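PDB 5JWC: NADH dehydrogenase, putative from Plasmodium falciparum, which is a type II NADH dehydrogenase that probably passes electrons from NADH through its bound FAD to ubiquinone, and is here in complex with the inhibitor RYL-552. Local coordinates for residues D247-N252 / A462-H467. Residues are numbered along the deposited sequence; the frame is centred on the assembly and turned at random.
Sequences DFTKEN and AYIGNH. With 4W0 (5-fluoro-3-methyl-2-{4-[4-(trifluoromethoxy)benzyl]phenyl}quinolin-4(1H)-one), chain M.
Ile464, on strand 460-465 of the three-stranded antiparallel sheet in the C-terminal region, packs against helix 243-255 of the two-dinucleotide-binding-domain oxidoreductase fold. The tight part lies round this side chain. Its CD1 reaches CE2 of Phe248 at 3.6 Å, the two side chains crossing at about a right angle, and lies 3.8 Å from CA of Thr249. CG1 takes the place between backbone N and carbonyl carbon (chi1 68°), leaving CG2 to meet Thr249 OG1 at 3.8 Å; that hydroxyl is hydrogen-bonded to the backbone O of Ile245. Val201 of helix 198-218 touches both Thr249 and Ile464.

Toward Asn466 and His467, the contact thins out. Partly exposed Asn466 makes no close contact with the helix; it and His467 turn to the inhibitor instead, where the quinolone lies over one face of the Tyr463 ring. Tyr463 OH accepts a hydrogen bond from His467 N at 2.9 Å and also pairs with Asp209, whose carboxylate accepts from Asn466 N. Between the two regions, buried Asn252 grips the backbone with one nitrogen: ND2 gives hydrogen bonds to Ile464 O (2.9 Å) and Gly465 O (3.0 Å). Gly465 O lies in the Asn252 amide plane, while ND2 sits 49° out of the Gly465 carbonyl plane.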
loop_
_atom_site.group_PDB
_atom_site.type_symbol
_atom_site.label_atom_id
_atom_site.label_comp_id
_atom_site.label_asym_id
_atom_site.label_seq_id
_atom_site.Cartn_x
_atom_site.Cartn_y
_atom_site.Cartn_z
ATOM N N ASP A 247 -17.497 28.937 13.250
ATOM C CA ASP A 247 -17.232 30.159 12.479
ATOM C C ASP A 247 -15.770 30.221 12.047
ATOM O O ASP A 247 -15.461 30.624 10.931
ATOM C CB ASP A 247 -17.559 31.429 13.274
ATOM C CG ASP A 247 -19.003 31.507 13.707
ATOM O OD1 ASP A 247 -19.879 30.933 13.033
ATOM O OD2 ASP A 247 -19.259 32.178 14.733
ATOM N N PHE A 248 -14.867 29.878 12.960
ATOM C CA PHE A 248 -13.438 29.878 12.649
ATOM C C PHE A 248 -13.104 28.876 11.535
ATOM O O PHE A 248 -12.273 29.159 10.663
ATOM C CB PHE A 248 -12.611 29.572 13.897
ATOM C CG PHE A 248 -11.141 29.450 13.635
ATOM C CD1 PHE A 248 -10.440 30.488 13.043
ATOM C CD2 PHE A 248 -10.455 28.300 13.989
ATOM C CE1 PHE A 248 -9.080 30.371 12.804
ATOM C CE2 PHE A 248 -9.107 28.181 13.762
ATOM C CZ PHE A 248 -8.413 29.210 13.163
ATOM N N THR A 249 -13.772 27.726 11.552
ATOM C CA THR A 249 -13.578 26.711 10.519
ATOM C C THR A 249 -14.032 27.200 9.137
ATOM O O THR A 249 -13.296 27.046 8.153
ATOM C CB THR A 249 -14.313 25.391 10.875
ATOM O OG1 THR A 249 -13.833 24.909 12.139
ATOM C CG2 THR A 249 -14.062 24.340 9.822
ATOM N N LYS A 250 -15.230 27.790 9.064
ATOM C CA LYS A 250 -15.752 28.328 7.804
ATOM C C LYS A 250 -14.839 29.430 7.272
ATOM O O LYS A 250 -14.589 29.541 6.070
ATOM C CB LYS A 250 -17.166 28.905 7.995
ATOM C CG LYS A 250 -17.669 29.699 6.779
ATOM C CD LYS A 250 -19.183 29.920 6.814
ATOM C CE LYS A 250 -19.970 28.641 7.014
ATOM N NZ LYS A 250 -21.438 28.928 7.075
ATOM N N GLU A 251 -14.353 30.258 8.187
ATOM C CA GLU A 251 -13.445 31.333 7.842
ATOM C C GLU A 251 -12.099 30.806 7.343
ATOM O O GLU A 251 -11.532 31.338 6.385
ATOM C CB GLU A 251 -13.276 32.239 9.050
ATOM C CG GLU A 251 -12.162 33.241 8.988
ATOM C CD GLU A 251 -12.069 34.008 10.297
ATOM O OE1 GLU A 251 -10.950 34.133 10.857
ATOM O OE2 GLU A 251 -13.142 34.456 10.777
ATOM N N ASN A 252 -11.585 29.765 7.991
ATOM C CA ASN A 252 -10.332 29.179 7.544
ATOM C C ASN A 252 -10.523 28.592 6.130
ATOM O O ASN A 252 -9.669 28.760 5.261
ATOM C CB ASN A 252 -9.845 28.114 8.530
ATOM C CG ASN A 252 -8.355 27.857 8.421
ATOM O OD1 ASN A 252 -7.566 28.796 8.303
ATOM N ND2 ASN A 252 -7.960 26.578 8.438
ATOM N N ALA A 462 -10.243 18.480 15.866
ATOM C CA ALA A 462 -10.330 18.433 14.410
ATOM C C ALA A 462 -9.232 19.249 13.741
ATOM O O ALA A 462 -8.919 20.358 14.177
ATOM C CB ALA A 462 -11.704 18.914 13.947
ATOM N N TYR A 463 -8.638 18.698 12.684
ATOM C CA TYR A 463 -7.700 19.448 11.855
ATOM C C TYR A 463 -8.458 20.156 10.730
ATOM O O TYR A 463 -9.243 19.522 10.013
ATOM C CB TYR A 463 -6.611 18.538 11.273
ATOM C CG TYR A 463 -5.650 19.324 10.407
ATOM C CD1 TYR A 463 -4.758 20.224 10.978
ATOM C CD2 TYR A 463 -5.656 19.191 9.025
ATOM C CE1 TYR A 463 -3.883 20.965 10.198
ATOM C CE2 TYR A 463 -4.788 19.940 8.226
ATOM C CZ TYR A 463 -3.903 20.820 8.825
ATOM O OH TYR A 463 -3.033 21.571 8.072
ATOM N N ILE A 464 -8.260 21.468 10.578
ATOM C CA ILE A 464 -9.091 22.222 9.629
ATOM C C ILE A 464 -8.290 22.963 8.548
ATOM O O ILE A 464 -8.820 23.846 7.853
ATOM C CB ILE A 464 -10.027 23.240 10.364
ATOM C CG1 ILE A 464 -9.231 24.374 11.017
ATOM C CG2 ILE A 464 -10.924 22.522 11.403
ATOM C CD1 ILE A 464 -10.113 25.524 11.491
ATOM N N GLY A 465 -7.026 22.586 8.388
ATOM C CA GLY A 465 -6.235 23.066 7.269
ATOM C C GLY A 465 -5.247 24.158 7.635
ATOM O O GLY A 465 -5.466 24.940 8.572
ATOM N N ASN A 466 -4.152 24.199 6.885
ATOM C CA ASN A 466 -3.135 25.236 7.026
ATOM C C ASN A 466 -2.637 25.381 8.457
ATOM O O ASN A 466 -2.591 26.492 8.992
ATOM C CB ASN A 466 -3.671 26.582 6.522
ATOM C CG ASN A 466 -2.561 27.620 6.339
ATOM O OD1 ASN A 466 -1.443 27.278 5.957
ATOM N ND2 ASN A 466 -2.863 28.876 6.638
ATOM N N HIS A 467 -2.298 24.239 9.060
ATOM C CA HIS A 467 -1.709 24.138 10.398
ATOM C C HIS A 467 -2.711 24.358 11.520
ATOM O O HIS A 467 -2.355 24.247 12.690
ATOM C CB HIS A 467 -0.543 25.123 10.569
ATOM C CG HIS A 467 0.544 24.945 9.559
ATOM N ND1 HIS A 467 0.436 25.392 8.258
ATOM C CD2 HIS A 467 1.760 24.363 9.656
ATOM C CE1 HIS A 467 1.539 25.094 7.600
ATOM N NE2 HIS A 467 2.358 24.464 8.422
HETATM C C1 4W0 M . -2.928 16.718 10.635
HETATM C C2 4W0 M . -2.509 17.389 9.474
HETATM C C3 4W0 M . -1.440 18.299 9.531
HETATM C C4 4W0 M . -0.776 18.556 10.744
HETATM C C5 4W0 M . -1.191 17.885 11.902
HETATM C C6 4W0 M . -2.254 16.973 11.856
HETATM O O1 4W0 M . -0.487 27.572 1.578
HETATM C C7 4W0 M . 0.370 19.531 10.790
HETATM C C8 4W0 M . 0.780 20.227 9.582
HETATM C C9 4W0 M . 0.071 19.946 8.313
HETATM C C10 4W0 M . 0.372 20.621 6.992
HETATM C C11 4W0 M . 0.211 22.000 6.855
HETATM C C12 4W0 M . 0.437 22.632 5.638
HETATM C C13 4W0 M . 0.795 21.845 4.565
HETATM C C14 4W0 M . 0.924 20.489 4.682
HETATM C C15 4W0 M . 0.702 19.861 5.889
HETATM O O2 4W0 M . 0.952 19.749 11.831
HETATM N N 4W0 M . -1.019 19.007 8.295
HETATM C C16 4W0 M . 1.078 22.363 3.187
HETATM C C17 4W0 M . 0.623 23.741 2.792
HETATM C C18 4W0 M . -0.707 24.121 2.915
HETATM C C19 4W0 M . -1.078 25.404 2.518
HETATM C C20 4W0 M . -0.122 26.270 1.975
HETATM C C21 4W0 M . 1.205 25.876 1.843
HETATM C C22 4W0 M . 1.572 24.606 2.246
HETATM C C23 4W0 M . 1.932 21.202 9.651
HETATM F F1 4W0 M . -0.561 18.120 13.055
HETATM C C24 4W0 M . -0.471 28.550 2.589
HETATM F F2 4W0 M . -1.410 28.238 3.485
HETATM F F3 4W0 M . -0.755 29.750 2.055
HETATM F F4 4W0 M . 0.742 28.564 3.161
#